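Local coordinates for ferric uptake regulation protein (Helicobacter pylori, PDB 2XIG) that probably acts as a global repressor of transcription, using ferrous iron as a cofactor to bind the operators of the genes it controls, at residues I10-R13 / L14-S17; I100-L103 / H104-K107; E117-Q120 / N121-V124. The protein carries 2 engineered substitutions. All coordinates share one frame; numbering follows the deposited sequence.

Overall arrangement
The three contacts are local pairings that follow one another along the chain, and each sits on a different element of the two-part Fur architecture. Contact 1 lies on helix 7-20, in the part assigned by similarity to DNA binding. Contacts 2 and 3 belong to the dimerization region: contact 2 is the turn joining strands 98-102 and 108-111 of a three-stranded sheet, and contact 3 lies on helix 114-126. Centre to centre, contact 1 is about 33 Å from contact 2 and about 35 Å from contact 3, and contacts 2 and 3 are about 26 Å apart. Contact 2 supplies two zinc ligands and contact 3 one, and both touch the second subunit, so metal binding and subunit pairing share this region.

Contact 1 (I10-R13 / L14-S17); sequences ILER and LRMS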
loop_
_atom_site.group_PDB
_atom_site.type_symbol
_atom_site.label_atom_id
_atom_site.label_comp_id
_atom_site.label_asym_id
_atom_site.label_seq_id
_atom_site.Cartn_x
_atom_site.Cartn_y
_atom_site.Cartn_z
ATOM N N ILE C 10 33.577 -18.840 8.966
ATOM C CA ILE C 10 32.183 -18.611 9.347
ATOM C C ILE C 10 31.502 -19.924 9.731
ATOM O O ILE C 10 30.829 -20.016 10.766
ATOM C CB ILE C 10 31.417 -17.889 8.219
ATOM C CG1 ILE C 10 32.071 -16.532 7.946
ATOM C CG2 ILE C 10 29.941 -17.726 8.583
ATOM C CD1 ILE C 10 31.492 -15.767 6.801
ATOM N N LEU C 11 31.700 -20.953 8.913
ATOM C CA LEU C 11 31.104 -22.252 9.208
ATOM C C LEU C 11 31.619 -22.865 10.517
ATOM O O LEU C 11 30.897 -23.597 11.188
ATOM C CB LEU C 11 31.294 -23.222 8.048
ATOM C CG LEU C 11 30.503 -22.840 6.795
ATOM C CD1 LEU C 11 30.773 -23.806 5.668
ATOM C CD2 LEU C 11 28.994 -22.766 7.083
ATOM N N GLU C 12 32.867 -22.586 10.882
ATOM C CA GLU C 12 33.375 -23.087 12.163
ATOM C C GLU C 12 32.756 -22.316 13.334
ATOM O O GLU C 12 32.383 -22.912 14.351
ATOM C CB GLU C 12 34.914 -23.057 12.228
ATOM C CG GLU C 12 35.486 -23.411 13.611
ATOM C CD GLU C 12 35.201 -24.847 14.066
ATOM O OE1 GLU C 12 35.305 -25.110 15.287
ATOM O OE2 GLU C 12 34.877 -25.713 13.220
ATOM N N ARG C 13 32.651 -20.999 13.199
ATOM C CA ARG C 13 31.903 -20.209 14.176
ATOM C C ARG C 13 30.466 -20.719 14.273
ATOM O O ARG C 13 29.870 -20.741 15.354
ATOM C CB ARG C 13 31.900 -18.728 13.811
ATOM C CG ARG C 13 33.242 -18.046 13.966
ATOM C CD ARG C 13 33.098 -16.530 14.058
ATOM N NE ARG C 13 32.621 -15.933 12.809
ATOM C CZ ARG C 13 31.405 -15.431 12.633
ATOM N NH1 ARG C 13 30.517 -15.441 13.625
ATOM N NH2 ARG C 13 31.078 -14.909 11.463
ATOM N N LEU C 14 29.914 -21.135 13.139
ATOM C CA LEU C 14 28.561 -21.682 13.132
ATOM C C LEU C 14 28.508 -22.974 13.950
ATOM O O LEU C 14 27.641 -23.138 14.804
ATOM C CB LEU C 14 28.083 -21.944 11.708
ATOM C CG LEU C 14 26.684 -22.561 11.614
ATOM C CD1 LEU C 14 25.661 -21.663 12.302
ATOM C CD2 LEU C 14 26.297 -22.809 10.162
ATOM N N ARG C 15 29.439 -23.885 13.675
ATOM C CA ARG C 15 29.525 -25.152 14.402
ATOM C C ARG C 15 29.643 -24.907 15.901
ATOM O O ARG C 15 28.995 -25.574 16.705
ATOM C CB ARG C 15 30.719 -25.978 13.913
ATOM C CG ARG C 15 30.737 -27.421 14.426
ATOM C CD ARG C 15 32.071 -28.098 14.142
ATOM N NE ARG C 15 33.153 -27.488 14.907
ATOM C CZ ARG C 15 33.440 -27.803 16.165
ATOM N NH1 ARG C 15 32.728 -28.730 16.798
ATOM N NH2 ARG C 15 34.434 -27.194 16.793
ATOM N N MET C 16 30.468 -23.938 16.275
ATOM C CA MET C 16 30.644 -23.620 17.684
ATOM C C MET C 16 29.369 -23.057 18.305
ATOM O O MET C 16 29.047 -23.354 19.453
ATOM C CB MET C 16 31.823 -22.669 17.874
ATOM C CG MET C 16 33.156 -23.333 17.594
ATOM S SD MET C 16 33.513 -24.660 18.772
ATOM C CE MET C 16 33.972 -23.694 20.210
ATOM N N SER C 17 28.642 -22.256 17.534
ATOM C CA SER C 17 27.403 -21.645 18.008
ATOM C C SER C 17 26.291 -22.682 18.134
ATOM O O SER C 17 25.445 -22.588 19.023
ATOM C CB SER C 17 26.973 -20.516 17.066
ATOM O OG SER C 17 25.776 -19.895 17.502
#
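Helix 7-20 opens the fold of this Fur protein, and within it the side chains of Glu12 and Arg15 form a salt bridge one turn apart. Arg15 offers the NE side of its guanidinium group, so that two nitrogens reach two oxygens: NH2 of Arg15 lies 2.7 Å from OE1 of Glu12, and NE of Arg15 lies 3.0 Å from OE2 of Glu12. Both oxygens sit near the guanidinium plane. OE1 accepts through its syn lone pair, whereas OE2, also met on the syn side, is approached from 29° out of the carboxylate plane. The mismatch is in keeping with the 35° between the planes of the two groups. Glu12 starts out with CG opposite its backbone N and then bends at chi2 (64°), which brings the carboxylate alongside the arginine. Two bonds fix the rotation of both ends. CG of Met16 flanks the carboxylate, 3.6 Å from OE1 of Glu12.

The pairing belongs to the outward side of a helix in the part of the protein assigned by similarity to DNA binding. On the inner side Leu14 is buried against Phe70 and Leu71 of helix 61-73, while Ile10 and Leu11 meet Val33 of helix 27-38. Methyl CD2 of Leu11 comes within 4.1 Å of CD2 of Leu14, an apolar contact that continues this packing surface along the helix. Arg13 turns to Glu5, with which its NE forms a salt bridge.

Beneath the side chains runs the regular i to i+4 bonding of an alpha-helix: N of Leu14 reaches O of Ile10 at 2.8 Å, and N of Arg15, Met16 and Ser17 bind O of Leu11, Glu12 and Arg13, respectively, each at 2.9 Å.

Contact 2 (I100-L103 / H104-K107); sequences IICL and HCGK. With ZN (zinc ion), chain M.
The chain leaves strand 98-102 at Cys102 and folds back through residues 103-107, the end-to-end directions of 100-103 and 104-107 lying 148° apart. N of Cys102 gives a hydrogen bond to O of Lys107 at 2.9 Å, and N of Gly106 returns a hydrogen bond to O of Cys102, also at 2.9 Å. Gly106 has a positive phi, a conformation easy for glycine, and this carries the chain round to Lys107.

Cys102 and Cys105 close on one zinc ion, SG of Cys102 at 2.4 Å and SG of Cys105 at 2.3 Å from the metal. The two sulfurs arrive by different torsions: SG of Cys102 stands opposite its backbone N, whereas SG of Cys105 is tucked between backbone N and carbonyl carbon (chi1 77°). The CxxCG turn resembles a zinc knuckle, and Cys142 and Cys145 of the same chain complete the four-cysteine site.

The turn also wraps its amides round the sulfurs. SG of Cys102 receives N of His104 at 3.4 Å and N of Cys105 at 3.5 Å, the latter nearly straight at 170°, and SG of Cys105 receives N of Lys107 at 3.5 Å within its own segment. Lys107 itself reaches out to Glu144, and the ring of His104 meets Trp141 of the fourth subunit edge-to-face.

These N-H...S bonds would be expected to draw charge from the sulfurs, and so to favour their thiolate form and temper the negative charge gathered round the metal. With both sulfurs held by zinc and by backbone amides, the arrangement is consistent with a structural site that pins the strand end to the C-terminal part of the chain.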
loop_
_atom_site.group_PDB
_atom_site.type_symbol
_atom_site.label_atom_id
_atom_site.label_comp_id
_atom_site.label_asym_id
_atom_site.label_seq_id
_atom_site.Cartn_x
_atom_site.Cartn_y
_atom_site.Cartn_z
ATOM N N ILE C 100 19.891 1.087 -1.632
ATOM C CA ILE C 100 18.983 1.694 -2.591
ATOM C C ILE C 100 18.099 0.566 -3.134
ATOM O O ILE C 100 18.589 -0.506 -3.453
ATOM C CB ILE C 100 19.793 2.343 -3.732
ATOM C CG1 ILE C 100 20.470 3.617 -3.226
ATOM C CG2 ILE C 100 18.914 2.650 -4.935
ATOM C CD1 ILE C 100 21.692 4.037 -4.028
ATOM N N ILE C 101 16.797 0.805 -3.223
ATOM C CA ILE C 101 15.863 -0.227 -3.681
ATOM C C ILE C 101 14.948 0.361 -4.741
ATOM O O ILE C 101 14.321 1.390 -4.515
ATOM C CB ILE C 101 14.982 -0.762 -2.521
ATOM C CG1 ILE C 101 15.843 -1.247 -1.348
ATOM C CG2 ILE C 101 14.038 -1.864 -3.013
ATOM C CD1 ILE C 101 15.986 -0.219 -0.252
ATOM N N CYS C 102 14.878 -0.286 -5.902
ATOM C CA CYS C 102 14.034 0.190 -6.981
ATOM C C CYS C 102 12.584 -0.221 -6.742
ATOM O O CYS C 102 12.290 -1.398 -6.569
ATOM C CB CYS C 102 14.500 -0.352 -8.332
ATOM S SG CYS C 102 13.431 0.217 -9.666
ATOM N N LEU C 103 11.689 0.758 -6.734
ATOM C CA LEU C 103 10.273 0.502 -6.485
ATOM C C LEU C 103 9.592 -0.263 -7.610
ATOM O O LEU C 103 8.503 -0.806 -7.422
ATOM C CB LEU C 103 9.533 1.817 -6.271
ATOM C CG LEU C 103 9.882 2.523 -4.970
ATOM C CD1 LEU C 103 9.581 3.997 -5.087
ATOM C CD2 LEU C 103 9.133 1.890 -3.799
ATOM N N HIS C 104 10.216 -0.294 -8.781
ATOM C CA HIS C 104 9.569 -0.919 -9.931
ATOM C C HIS C 104 10.017 -2.365 -10.122
ATOM O O HIS C 104 9.183 -3.257 -10.282
ATOM C CB HIS C 104 9.794 -0.101 -11.207
ATOM C CG HIS C 104 9.023 -0.611 -12.388
ATOM N ND1 HIS C 104 7.646 -0.678 -12.403
ATOM C CD2 HIS C 104 9.434 -1.081 -13.590
ATOM C CE1 HIS C 104 7.243 -1.169 -13.563
ATOM N NE2 HIS C 104 8.310 -1.419 -14.303
ATOM N N CYS C 105 11.327 -2.601 -10.078
ATOM C CA CYS C 105 11.863 -3.934 -10.359
ATOM C C CYS C 105 12.416 -4.643 -9.122
ATOM O O CYS C 105 12.764 -5.819 -9.180
ATOM C CB CYS C 105 12.923 -3.868 -11.460
ATOM S SG CYS C 105 14.549 -3.248 -10.898
ATOM N N GLY C 106 12.503 -3.929 -8.004
ATOM C CA GLY C 106 12.914 -4.536 -6.750
ATOM C C GLY C 106 14.415 -4.710 -6.588
ATOM O O GLY C 106 14.884 -5.220 -5.568
ATOM N N LYS C 107 15.170 -4.290 -7.595
ATOM C CA LYS C 107 16.629 -4.371 -7.550
ATOM C C LYS C 107 17.195 -3.637 -6.337
ATOM O O LYS C 107 16.714 -2.565 -5.978
ATOM C CB LYS C 107 17.200 -3.767 -8.833
ATOM C CG LYS C 107 18.686 -3.513 -8.839
ATOM C CD LYS C 107 19.075 -2.697 -10.060
ATOM C CE LYS C 107 18.576 -3.370 -11.323
ATOM N NZ LYS C 107 18.845 -2.555 -12.529
HETATM ZN ZN ZN M . 14.321 -1.010 -11.496
#

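Contact 3 (E117-Q120 / N121-V124); sequences ENRQ and NEVV. With ZN (zinc ion), chain N.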
loop_
_atom_site.group_PDB
_atom_site.type_symbol
_atom_site.label_atom_id
_atom_site.label_comp_id
_atom_site.label_asym_id
_atom_site.label_seq_id
_atom_site.Cartn_x
_atom_site.Cartn_y
_atom_site.Cartn_z
ATOM N N GLU C 117 27.949 9.329 5.902
ATOM C CA GLU C 117 28.232 8.746 7.208
ATOM C C GLU C 117 28.751 9.813 8.164
ATOM O O GLU C 117 28.323 9.877 9.319
ATOM C CB GLU C 117 29.230 7.591 7.093
ATOM C CG GLU C 117 28.757 6.430 6.225
ATOM C CD GLU C 117 27.624 5.621 6.850
ATOM O OE1 GLU C 117 27.486 5.582 8.093
ATOM O OE2 GLU C 117 26.862 5.009 6.093
ATOM N N ASN C 118 29.669 10.655 7.691
ATOM C CA ASN C 118 30.176 11.734 8.534
ATOM C C ASN C 118 29.089 12.751 8.884
ATOM O O ASN C 118 29.028 13.240 10.016
ATOM C CB ASN C 118 31.360 12.443 7.876
ATOM C CG ASN C 118 31.992 13.482 8.786
ATOM O OD1 ASN C 118 32.396 13.180 9.912
ATOM N ND2 ASN C 118 32.087 14.713 8.299
ATOM N N ARG C 119 28.233 13.073 7.914
ATOM C CA ARG C 119 27.183 14.067 8.146
ATOM C C ARG C 119 26.173 13.627 9.207
ATOM O O ARG C 119 25.684 14.446 9.984
ATOM C CB ARG C 119 26.468 14.437 6.846
ATOM C CG ARG C 119 25.397 15.512 7.020
ATOM C CD ARG C 119 25.956 16.794 7.612
ATOM N NE ARG C 119 24.894 17.729 7.980
ATOM C CZ ARG C 119 25.084 18.838 8.685
ATOM N NH1 ARG C 119 26.302 19.166 9.107
ATOM N NH2 ARG C 119 24.053 19.625 8.972
ATOM N N GLN C 120 25.857 12.336 9.244
ATOM C CA GLN C 120 24.982 11.821 10.288
ATOM C C GLN C 120 25.609 12.039 11.661
ATOM O O GLN C 120 24.919 12.384 12.617
ATOM C CB GLN C 120 24.680 10.343 10.058
ATOM C CG GLN C 120 23.883 10.076 8.791
ATOM C CD GLN C 120 23.796 8.601 8.466
ATOM O OE1 GLN C 120 24.555 7.786 8.996
ATOM N NE2 GLN C 120 22.867 8.248 7.592
ATOM N N ASN C 121 26.921 11.841 11.755
ATOM C CA ASN C 121 27.626 12.108 13.001
ATOM C C ASN C 121 27.502 13.579 13.395
ATOM O O ASN C 121 27.209 13.896 14.547
ATOM C CB ASN C 121 29.098 11.685 12.899
ATOM C CG ASN C 121 29.280 10.179 13.009
ATOM O OD1 ASN C 121 28.919 9.573 14.018
ATOM N ND2 ASN C 121 29.847 9.570 11.973
ATOM N N GLU C 122 27.712 14.474 12.431
ATOM C CA GLU C 122 27.575 15.909 12.677
ATOM C C GLU C 122 26.171 16.258 13.168
ATOM O O GLU C 122 25.999 17.039 14.103
ATOM C CB GLU C 122 27.904 16.716 11.410
ATOM C CG GLU C 122 29.348 16.594 10.947
ATOM C CD GLU C 122 29.659 17.446 9.716
ATOM O OE1 GLU C 122 28.743 17.692 8.898
ATOM O OE2 GLU C 122 30.829 17.865 9.564
ATOM N N VAL C 123 25.161 15.670 12.542
ATOM C CA VAL C 123 23.778 15.987 12.901
ATOM C C VAL C 123 23.418 15.576 14.335
ATOM O O VAL C 123 22.819 16.356 15.072
ATOM C CB VAL C 123 22.768 15.384 11.899
ATOM C CG1 VAL C 123 21.338 15.595 12.386
ATOM C CG2 VAL C 123 22.956 16.017 10.532
ATOM N N VAL C 124 23.783 14.363 14.735
ATOM C CA VAL C 124 23.460 13.913 16.090
ATOM C C VAL C 124 24.273 14.681 17.119
ATOM O O VAL C 124 23.897 14.759 18.289
ATOM C CB VAL C 124 23.681 12.407 16.290
ATOM C CG1 VAL C 124 22.906 11.613 15.255
ATOM C CG2 VAL C 124 25.166 12.079 16.245
HETATM ZN ZN ZN N . 25.396 3.725 6.642
HETATM O O HOH W 1 33.187 17.103 10.419
#
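The charged interaction of helix 114-126 at this point joins Arg119 and Glu122, one turn apart. NH1 of Arg119 donates to OE1 of Glu122 at 2.9 Å in a nearly straight bond. The oxygen lies in the guanidinium plane, at its edge, yet the donor stands above the carboxylate, 41° out of its plane, in keeping with two flat groups that are almost perpendicular, 87° apart. A single nitrogen makes this bond. The other side of the guanidinium serves the dimer: NH2 of Arg119 forms a salt bridge with Asp113 of the second subunit.

Van der Waals packing covers the same arginine. Its chain bends at chi2 (58°) and runs across Val123 at about a right angle, placing methyl CG2 of Val123 3.6 Å from NE of Arg119, over one face of the guanidinium.

Metal coordination comes from Glu117, whose OE2 lies 2.0 Å from a zinc ion, against 3.1 Å from OE1 of Glu117 to the same metal. The binding is thus essentially through one oxygen, and His96, Asp98 and His134 also supply ligands. By similarity this is the iron site of Fur, so the helix of the dimerization region carries a ligand of what is probably the regulatory metal on one side and an intersubunit salt bridge on another. Gln120 and Val124 pack between strand 130-141 and the second subunit.

A water links Glu122 and Asn118. It donates to OE2 of Glu122 at 2.6 Å and weakly accepts from ND2 of Asn118 at 3.4 Å, bridging side chains four residues apart.

Backbone bonding is helical: N of Val123 to O of Arg119 spans 2.9 Å, while N of Asn121 to O of Glu117 is weak.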